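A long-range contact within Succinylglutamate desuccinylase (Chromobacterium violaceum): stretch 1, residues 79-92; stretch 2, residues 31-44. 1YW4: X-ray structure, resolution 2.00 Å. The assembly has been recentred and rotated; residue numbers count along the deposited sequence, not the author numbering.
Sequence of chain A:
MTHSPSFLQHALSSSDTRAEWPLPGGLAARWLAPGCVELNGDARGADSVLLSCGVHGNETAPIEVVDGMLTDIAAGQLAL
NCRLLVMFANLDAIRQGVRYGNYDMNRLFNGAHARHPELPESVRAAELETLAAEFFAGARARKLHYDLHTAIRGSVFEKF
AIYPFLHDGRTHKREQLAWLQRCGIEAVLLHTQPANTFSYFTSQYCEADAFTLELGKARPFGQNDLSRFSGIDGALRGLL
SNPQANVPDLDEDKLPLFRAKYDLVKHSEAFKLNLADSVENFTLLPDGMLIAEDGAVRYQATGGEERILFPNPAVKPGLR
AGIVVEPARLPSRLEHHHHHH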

ATOM      1  N   ALA A  79     -34.473  -1.606  24.211  1.00 32.68           N
ATOM      2  CA  ALA A  79     -35.396  -1.702  23.088  1.00 31.70           C
ATOM      3  C   ALA A  79     -34.709  -2.333  21.883  1.00 30.30           C
ATOM      4  O   ALA A  79     -33.512  -2.134  21.665  1.00 30.11           O
ATOM      5  CB  ALA A  79     -35.920  -0.319  22.725  1.00 32.31           C
ATOM      6  N   LEU A  80     -35.471  -3.090  21.102  1.00 28.40           N
ATOM      7  CA  LEU A  80     -34.932  -3.745  19.916  1.00 27.53           C
ATOM      8  C   LEU A  80     -35.698  -3.327  18.671  1.00 28.01           C
ATOM      9  O   LEU A  80     -36.896  -3.593  18.551  1.00 27.20           O
ATOM     10  CB  LEU A  80     -35.000  -5.270  20.072  1.00 26.06           C
ATOM     11  CG  LEU A  80     -34.485  -6.115  18.900  1.00 24.69           C
ATOM     12  CD1 LEU A  80     -32.995  -5.896  18.713  1.00 24.10           C
ATOM     13  CD2 LEU A  80     -34.777  -7.589  19.167  1.00 22.77           C
ATOM     14  N   ASN A  81     -35.005  -2.672  17.745  1.00 28.45           N
ATOM     15  CA  ASN A  81     -35.629  -2.223  16.508  1.00 28.95           C
ATOM     16  C   ASN A  81     -34.914  -2.724  15.266  1.00 28.23           C
ATOM     17  O   ASN A  81     -34.950  -2.087  14.217  1.00 29.47           O
ATOM     18  CB  ASN A  81     -35.710  -0.697  16.490  1.00 32.05           C
ATOM     19  CG  ASN A  81     -36.676  -0.167  17.519  1.00 32.46           C
ATOM     20  OD1 ASN A  81     -37.888  -0.343  17.394  1.00 36.33           O
ATOM     21  ND2 ASN A  81     -36.146   0.468  18.557  1.00 35.85           N
ATOM     22  N   CYS A  82     -34.262  -3.873  15.388  1.00 26.94           N
ATOM     23  CA  CYS A  82     -33.564  -4.474  14.260  1.00 25.96           C
ATOM     24  C   CYS A  82     -33.842  -5.967  14.260  1.00 22.64           C
ATOM     25  O   CYS A  82     -34.298  -6.525  15.256  1.00 19.80           O
ATOM     26  CB  CYS A  82     -32.046  -4.309  14.378  1.00 29.82           C
ATOM     27  SG  CYS A  82     -31.398  -2.682  14.744  1.00 36.00           S
ATOM     28  N   ARG A  83     -33.569  -6.610  13.131  1.00 21.03           N
ATOM     29  CA  ARG A  83     -33.705  -8.055  13.042  1.00 20.51           C
ATOM     30  C   ARG A  83     -32.385  -8.507  13.656  1.00 18.19           C
ATOM     31  O   ARG A  83     -31.324  -8.205  13.120  1.00 19.83           O
ATOM     32  CB  ARG A  83     -33.769  -8.512  11.590  1.00 19.89           C
ATOM     33  CG  ARG A  83     -35.046  -8.131  10.865  1.00 21.59           C
ATOM     34  CD  ARG A  83     -35.041  -8.681   9.455  1.00 19.09           C
ATOM     35  NE  ARG A  83     -35.188 -10.137   9.409  1.00 19.42           N
ATOM     36  CZ  ARG A  83     -34.332 -10.955   8.800  1.00 18.72           C
ATOM     37  NH1 ARG A  83     -34.554 -12.254   8.791  1.00 15.80           N
ATOM     38  NH2 ARG A  83     -33.244 -10.475   8.214  1.00 17.08           N
ATOM     39  N   LEU A  84     -32.453  -9.224  14.772  1.00 17.38           N
ATOM     40  CA  LEU A  84     -31.257  -9.677  15.466  1.00 14.08           C
ATOM     41  C   LEU A  84     -31.106 -11.190  15.575  1.00 14.27           C
ATOM     42  O   LEU A  84     -32.012 -11.890  16.029  1.00 15.32           O
ATOM     43  CB  LEU A  84     -31.237  -9.079  16.878  1.00 12.61           C
ATOM     44  CG  LEU A  84     -30.209  -9.593  17.895  1.00 13.70           C
ATOM     45  CD1 LEU A  84     -28.812  -9.288  17.389  1.00 12.04           C
ATOM     46  CD2 LEU A  84     -30.427  -8.949  19.261  1.00 14.87           C
ATOM     47  N   LEU A  85     -29.952 -11.690  15.162  1.00 11.58           N
ATOM     48  CA  LEU A  85     -29.658 -13.109  15.296  1.00 11.24           C
ATOM     49  C   LEU A  85     -28.398 -13.234  16.157  1.00 10.05           C
ATOM     50  O   LEU A  85     -27.349 -12.714  15.800  1.00 13.26           O
ATOM     51  CB  LEU A  85     -29.409 -13.747  13.936  1.00  7.94           C
ATOM     52  CG  LEU A  85     -28.966 -15.216  13.971  1.00  8.03           C
ATOM     53  CD1 LEU A  85     -29.949 -16.071  14.771  1.00  7.53           C
ATOM     54  CD2 LEU A  85     -28.870 -15.731  12.540  1.00  9.63           C
ATOM     55  N   VAL A  86     -28.518 -13.900  17.301  1.00 12.21           N
ATOM     56  CA  VAL A  86     -27.381 -14.113  18.185  1.00 11.54           C
ATOM     57  C   VAL A  86     -26.942 -15.570  18.075  1.00 11.99           C
ATOM     58  O   VAL A  86     -27.773 -16.488  18.109  1.00 10.34           O
ATOM     59  CB  VAL A  86     -27.726 -13.829  19.664  1.00 12.54           C
ATOM     60  CG1 VAL A  86     -26.549 -14.208  20.553  1.00 11.44           C
ATOM     61  CG2 VAL A  86     -28.055 -12.343  19.853  1.00 14.01           C
HETATM   62  N   MSE A  87     -25.637 -15.763  17.932  1.00  9.46           N
HETATM   63  CA  MSE A  87     -25.072 -17.096  17.839  1.00 11.21           C
HETATM   64  C   MSE A  87     -23.970 -17.357  18.858  1.00 10.46           C
HETATM   65  O   MSE A  87     -22.954 -16.667  18.872  1.00 12.18           O
HETATM   66  CB  MSE A  87     -24.475 -17.338  16.460  1.00 14.59           C
HETATM   67  CG  MSE A  87     -25.449 -17.405  15.331  1.00 15.80           C
HETATM   68 SE   MSE A  87     -24.527 -17.755  13.687  1.00 26.23          SE
HETATM   69  CE  MSE A  87     -25.816 -18.812  12.769  1.00 22.18           C
ATOM     70  N   PHE A  88     -24.198 -18.326  19.737  1.00  9.41           N
ATOM     71  CA  PHE A  88     -23.183 -18.752  20.694  1.00 10.79           C
ATOM     72  C   PHE A  88     -22.622 -19.886  19.829  1.00 12.29           C
ATOM     73  O   PHE A  88     -23.134 -21.004  19.834  1.00 10.61           O
ATOM     74  CB  PHE A  88     -23.842 -19.277  21.973  1.00 12.12           C
ATOM     75  CG  PHE A  88     -24.551 -18.208  22.768  1.00 13.49           C
ATOM     76  CD1 PHE A  88     -25.929 -18.246  22.939  1.00 12.03           C
ATOM     77  CD2 PHE A  88     -23.839 -17.129  23.289  1.00 11.94           C
ATOM     78  CE1 PHE A  88     -26.591 -17.219  23.614  1.00 15.26           C
ATOM     79  CE2 PHE A  88     -24.491 -16.091  23.968  1.00 11.94           C
ATOM     80  CZ  PHE A  88     -25.866 -16.136  24.129  1.00 13.59           C
ATOM     81  N   ALA A  89     -21.582 -19.555  19.071  1.00 12.56           N
ATOM     82  CA  ALA A  89     -20.986 -20.443  18.076  1.00 10.31           C
ATOM     83  C   ALA A  89     -20.499 -21.834  18.416  1.00 10.50           C
ATOM     84  O   ALA A  89     -21.065 -22.822  17.936  1.00 12.57           O
ATOM     85  CB  ALA A  89     -19.901 -19.691  17.322  1.00  7.51           C
ATOM     86  N   ASN A  90     -19.444 -21.931  19.207  1.00 12.68           N
ATOM     87  CA  ASN A  90     -18.916 -23.236  19.550  1.00 14.94           C
ATOM     88  C   ASN A  90     -19.383 -23.597  20.951  1.00 14.89           C
ATOM     89  O   ASN A  90     -18.659 -23.397  21.920  1.00 16.93           O
ATOM     90  CB  ASN A  90     -17.386 -23.210  19.483  1.00 15.60           C
ATOM     91  CG  ASN A  90     -16.795 -24.593  19.364  1.00 14.02           C
ATOM     92  OD1 ASN A  90     -17.385 -25.566  19.827  1.00 16.89           O
ATOM     93  ND2 ASN A  90     -15.622 -24.690  18.747  1.00 14.42           N
ATOM     94  N   LEU A  91     -20.593 -24.144  21.057  1.00 17.95           N
ATOM     95  CA  LEU A  91     -21.162 -24.497  22.359  1.00 19.44           C
ATOM     96  C   LEU A  91     -20.326 -25.436  23.213  1.00 18.89           C
ATOM     97  O   LEU A  91     -20.122 -25.183  24.405  1.00 15.77           O
ATOM     98  CB  LEU A  91     -22.558 -25.096  22.186  1.00 20.93           C
ATOM     99  CG  LEU A  91     -23.687 -24.122  21.840  1.00 22.87           C
ATOM    100  CD1 LEU A  91     -24.938 -24.926  21.471  1.00 21.07           C
ATOM    101  CD2 LEU A  91     -23.966 -23.196  23.021  1.00 21.11           C
ATOM    102  N   ASP A  92     -19.861 -26.527  22.615  1.00 19.86           N
ATOM    103  CA  ASP A  92     -19.046 -27.497  23.336  1.00 21.36           C
ATOM    104  C   ASP A  92     -17.787 -26.848  23.887  1.00 19.07           C
ATOM    105  O   ASP A  92     -17.421 -27.067  25.048  1.00 19.73           O
ATOM    106  CB  ASP A  92     -18.683 -28.658  22.409  1.00 27.49           C
ATOM    107  CG  ASP A  92     -19.864 -29.565  22.132  1.00 34.53           C
ATOM    108  OD1 ASP A  92     -20.111 -30.479  22.951  1.00 37.46           O
ATOM    109  OD2 ASP A  92     -20.558 -29.357  21.108  1.00 38.38           O
TER
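Stretch 2 31-44: WLAPGCVELNGDAR

The most unusual feature of this contact lies where the strand gives way to a turn, and a charged pair is joined through water instead of touching. Arg83 NH1 and Glu38 OE1 stand 4.1 Å apart, with the oxygen well out of the guanidinium plane, so no N-H points at it. One water fills the gap: it accepts from Arg83 NH1 at 2.8 Å and donates to Glu38 OE1 at 2.6 Å. The guanidinium is meanwhile held at its edge by a direct hydrogen bond, Arg83 NE to Gly41 O, 3.0 Å. The arginine thus reads the backbone of the turn directly and the carboxylate at one remove.

The rest is built on an antiparallel ladder. Strand 36-39 runs beside strand 83-88 with 166° between their N-to-C directions, and their axes approach to 4.7 Å. Both backbones keep extended phi/psi values throughout the pairing, and the register is simple: Leu39 faces Leu84, Glu38 faces Leu85, Val37 faces Val86 and Cys36 faces Met87. Leu84 and Leu39 exchange two hydrogen bonds, Leu39 N to Leu84 O at 2.7 Å and Leu84 N to Leu39 O at 3.1 Å. Val86 and Val37 do the same, with Val86 N to Val37 O at 2.9 Å and Val37 N to Val86 O at 3.0 Å. The alternate pairs, Leu85 with Glu38 and Met87 with Cys36, are non-hydrogen-bonded, and their CA atoms come closer, 4.3 Å and 4.6 Å. Here CA-H groups approach carbonyls, as in Glu38 CA to Leu84 O at 3.3 Å.

Alternation sorts the side chains. One face carries an aliphatic row, in which Leu84 CD2 lies 4.2 Å from Leu39 CD1 and Val86 CB lies 4.0 Å from Val37 CG1. The other carries Leu85, Glu38, Met87, a selenomethionine, and Cys36; there Met87 CG lies 4.0 Å from Cys36 SG, and Leu85 CD1 reaches Leu32 CD1 at 4.1 Å.

Turns flank the strand of stretch 2. A type II turn from Ala33 to Cys36, with Cys36 N bonded to Ala33 O at 3.0 Å, leads into the strand. Its Gly35 extends the ladder by one more bond, Phe88 N to Gly35 O at 2.8 Å. Glycine suits this site twice over: phi is positive at 65°, and an ideal CB would lie 2.9 Å from Phe88 O, a clash, and 3.1 Å from Leu91 CD2. Leu91, at the start of a helix, covers this turn, its CD1 3.5 Å from Pro34 CB.

At the Arg83 end, a type I turn runs from Asn40 to Ala43, with Ala43 N bonded to Asn40 O at 3.1 Å. Leu80 CD2 packs 3.5 Å from both Leu39 CB and Asn40 CB. The rule to take away is economical: paired backbone sets the register, side chains alternate between the two faces, and turns flank the strand.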

ATOM      1  N   TRP A  31     -35.602 -19.780  19.032  1.00 13.34           N
ATOM      2  CA  TRP A  31     -34.388 -20.583  19.016  1.00 13.86           C
ATOM      3  C   TRP A  31     -34.436 -21.383  17.727  1.00 14.73           C
ATOM      4  O   TRP A  31     -35.307 -22.239  17.549  1.00 19.25           O
ATOM      5  CB  TRP A  31     -34.341 -21.502  20.234  1.00 14.93           C
ATOM      6  CG  TRP A  31     -34.099 -20.719  21.477  1.00 16.73           C
ATOM      7  CD1 TRP A  31     -35.041 -20.152  22.290  1.00 16.79           C
ATOM      8  CD2 TRP A  31     -32.829 -20.304  21.984  1.00 15.51           C
ATOM      9  NE1 TRP A  31     -34.433 -19.403  23.269  1.00 17.58           N
ATOM     10  CE2 TRP A  31     -33.075 -19.481  23.106  1.00 18.15           C
ATOM     11  CE3 TRP A  31     -31.503 -20.542  21.598  1.00 14.95           C
ATOM     12  CZ2 TRP A  31     -32.041 -18.894  23.849  1.00 15.81           C
ATOM     13  CZ3 TRP A  31     -30.477 -19.957  22.336  1.00 15.51           C
ATOM     14  CH2 TRP A  31     -30.756 -19.145  23.450  1.00 15.73           C
ATOM     15  N   LEU A  32     -33.507 -21.083  16.827  1.00 14.88           N
ATOM     16  CA  LEU A  32     -33.443 -21.731  15.524  1.00 15.66           C
ATOM     17  C   LEU A  32     -32.607 -22.997  15.542  1.00 16.71           C
ATOM     18  O   LEU A  32     -32.759 -23.852  14.677  1.00 19.36           O
ATOM     19  CB  LEU A  32     -32.861 -20.752  14.499  1.00 16.40           C
ATOM     20  CG  LEU A  32     -33.555 -19.389  14.340  1.00 17.88           C
ATOM     21  CD1 LEU A  32     -32.811 -18.572  13.293  1.00 13.48           C
ATOM     22  CD2 LEU A  32     -35.015 -19.578  13.925  1.00 19.56           C
ATOM     23  N   ALA A  33     -31.724 -23.103  16.529  1.00 15.12           N
ATOM     24  CA  ALA A  33     -30.844 -24.260  16.687  1.00 16.28           C
ATOM     25  C   ALA A  33     -30.161 -24.064  18.026  1.00 15.46           C
ATOM     26  O   ALA A  33     -30.385 -23.052  18.681  1.00 15.74           O
ATOM     27  CB  ALA A  33     -29.801 -24.298  15.570  1.00 12.90           C
ATOM     28  N   PRO A  34     -29.336 -25.033  18.461  1.00 16.88           N
ATOM     29  CA  PRO A  34     -28.658 -24.873  19.748  1.00 15.57           C
ATOM     30  C   PRO A  34     -27.819 -23.605  19.739  1.00 14.65           C
ATOM     31  O   PRO A  34     -27.059 -23.356  18.807  1.00 15.86           O
ATOM     32  CB  PRO A  34     -27.819 -26.142  19.851  1.00 18.62           C
ATOM     33  CG  PRO A  34     -28.678 -27.158  19.136  1.00 16.70           C
ATOM     34  CD  PRO A  34     -29.101 -26.382  17.911  1.00 16.97           C
ATOM     35  N   GLY A  35     -27.973 -22.782  20.769  1.00 11.44           N
ATOM     36  CA  GLY A  35     -27.204 -21.552  20.825  1.00 11.21           C
ATOM     37  C   GLY A  35     -27.489 -20.512  19.754  1.00  8.66           C
ATOM     38  O   GLY A  35     -26.744 -19.539  19.649  1.00 11.22           O
ATOM     39  N   CYS A  36     -28.533 -20.696  18.947  1.00  9.10           N
ATOM     40  CA  CYS A  36     -28.864 -19.702  17.928  1.00 10.26           C
ATOM     41  C   CYS A  36     -30.270 -19.196  18.190  1.00 10.02           C
ATOM     42  O   CYS A  36     -31.221 -19.976  18.162  1.00  8.50           O
ATOM     43  CB  CYS A  36     -28.770 -20.317  16.528  1.00 10.18           C
ATOM     44  SG  CYS A  36     -27.094 -20.994  16.214  1.00 13.94           S
ATOM     45  N   VAL A  37     -30.396 -17.891  18.433  1.00 11.64           N
ATOM     46  CA  VAL A  37     -31.689 -17.288  18.726  1.00 12.40           C
ATOM     47  C   VAL A  37     -31.924 -15.986  17.942  1.00 14.37           C
ATOM     48  O   VAL A  37     -31.081 -15.081  17.909  1.00 13.46           O
ATOM     49  CB  VAL A  37     -31.852 -17.043  20.275  1.00 15.36           C
ATOM     50  CG1 VAL A  37     -30.775 -16.085  20.784  1.00 15.92           C
ATOM     51  CG2 VAL A  37     -33.257 -16.509  20.583  1.00 11.88           C
ATOM     52  N   GLU A  38     -33.080 -15.926  17.292  1.00 12.51           N
ATOM     53  CA  GLU A  38     -33.463 -14.783  16.483  1.00 12.65           C
ATOM     54  C   GLU A  38     -34.531 -13.958  17.198  1.00 12.00           C
ATOM     55  O   GLU A  38     -35.559 -14.498  17.613  1.00 12.00           O
ATOM     56  CB  GLU A  38     -34.008 -15.288  15.150  1.00 13.43           C
ATOM     57  CG  GLU A  38     -34.447 -14.197  14.217  1.00 16.26           C
ATOM     58  CD  GLU A  38     -35.329 -14.731  13.114  1.00 18.79           C
ATOM     59  OE1 GLU A  38     -34.842 -14.871  11.979  1.00 23.59           O
ATOM     60  OE2 GLU A  38     -36.510 -15.020  13.394  1.00 17.31           O
ATOM     61  N   LEU A  39     -34.288 -12.657  17.334  1.00 12.93           N
ATOM     62  CA  LEU A  39     -35.239 -11.768  18.002  1.00 13.72           C
ATOM     63  C   LEU A  39     -35.738 -10.709  17.019  1.00 10.54           C
ATOM     64  O   LEU A  39     -34.959 -10.168  16.239  1.00 12.07           O
ATOM     65  CB  LEU A  39     -34.588 -11.080  19.228  1.00 11.86           C
ATOM     66  CG  LEU A  39     -34.025 -11.949  20.367  1.00 14.68           C
ATOM     67  CD1 LEU A  39     -32.656 -12.478  19.956  1.00 12.21           C
ATOM     68  CD2 LEU A  39     -33.885 -11.134  21.652  1.00 16.23           C
ATOM     69  N   ASN A  40     -37.039 -10.433  17.043  1.00 14.39           N
ATOM     70  CA  ASN A  40     -37.636  -9.425  16.158  1.00 15.11           C
ATOM     71  C   ASN A  40     -37.358  -9.736  14.685  1.00 17.35           C
ATOM     72  O   ASN A  40     -37.244  -8.832  13.850  1.00 15.75           O
ATOM     73  CB  ASN A  40     -37.079  -8.035  16.502  1.00 17.49           C
ATOM     74  CG  ASN A  40     -37.929  -6.901  15.944  1.00 20.06           C
ATOM     75  OD1 ASN A  40     -37.421  -5.814  15.649  1.00 19.97           O
ATOM     76  ND2 ASN A  40     -39.227  -7.144  15.810  1.00 18.13           N
ATOM     77  N   GLY A  41     -37.249 -11.023  14.372  1.00 17.28           N
ATOM     78  CA  GLY A  41     -36.985 -11.433  13.003  1.00 18.61           C
ATOM     79  C   GLY A  41     -38.037 -10.998  11.990  1.00 19.29           C
ATOM     80  O   GLY A  41     -37.720 -10.747  10.826  1.00 13.82           O
ATOM     81  N   ASP A  42     -39.292 -10.908  12.425  1.00 21.53           N
ATOM     82  CA  ASP A  42     -40.373 -10.505  11.534  1.00 24.45           C
ATOM     83  C   ASP A  42     -40.405  -9.011  11.217  1.00 26.02           C
ATOM     84  O   ASP A  42     -41.278  -8.555  10.477  1.00 26.07           O
ATOM     85  CB  ASP A  42     -41.727 -10.926  12.114  1.00 24.70           C
ATOM     86  CG  ASP A  42     -41.853 -12.421  12.258  1.00 24.97           C
ATOM     87  OD1 ASP A  42     -41.127 -13.147  11.552  1.00 23.86           O
ATOM     88  OD2 ASP A  42     -42.683 -12.880  13.067  1.00 26.78           O
ATOM     89  N   ALA A  43     -39.454  -8.254  11.764  1.00 26.77           N
ATOM     90  CA  ALA A  43     -39.385  -6.810  11.530  1.00 28.83           C
ATOM     91  C   ALA A  43     -38.932  -6.494  10.110  1.00 31.50           C
ATOM     92  O   ALA A  43     -37.738  -6.329   9.843  1.00 30.28           O
ATOM     93  CB  ALA A  43     -38.442  -6.162  12.523  1.00 28.41           C
ATOM     94  N   ARG A  44     -39.896  -6.409   9.199  1.00 34.26           N
ATOM     95  CA  ARG A  44     -39.605  -6.108   7.803  1.00 36.90           C
ATOM     96  C   ARG A  44     -39.044  -4.701   7.630  1.00 36.95           C
ATOM     97  O   ARG A  44     -39.447  -3.772   8.330  1.00 39.10           O
ATOM     98  CB  ARG A  44     -40.870  -6.257   6.958  1.00 39.77           C
ATOM     99  CG  ARG A  44     -41.255  -7.690   6.656  1.00 42.60           C
ATOM    100  CD  ARG A  44     -42.581  -7.736   5.920  1.00 47.03           C
ATOM    101  NE  ARG A  44     -42.863  -9.049   5.343  1.00 49.69           N
ATOM    102  CZ  ARG A  44     -42.185  -9.585   4.332  1.00 50.62           C
ATOM    103  NH1 ARG A  44     -41.174  -8.921   3.782  1.00 51.71           N
ATOM    104  NH2 ARG A  44     -42.523 -10.781   3.866  1.00 50.61           N
TER
HETATM  105  O   HOH W   1     -36.237 -14.149   9.951  1.00 34.88           O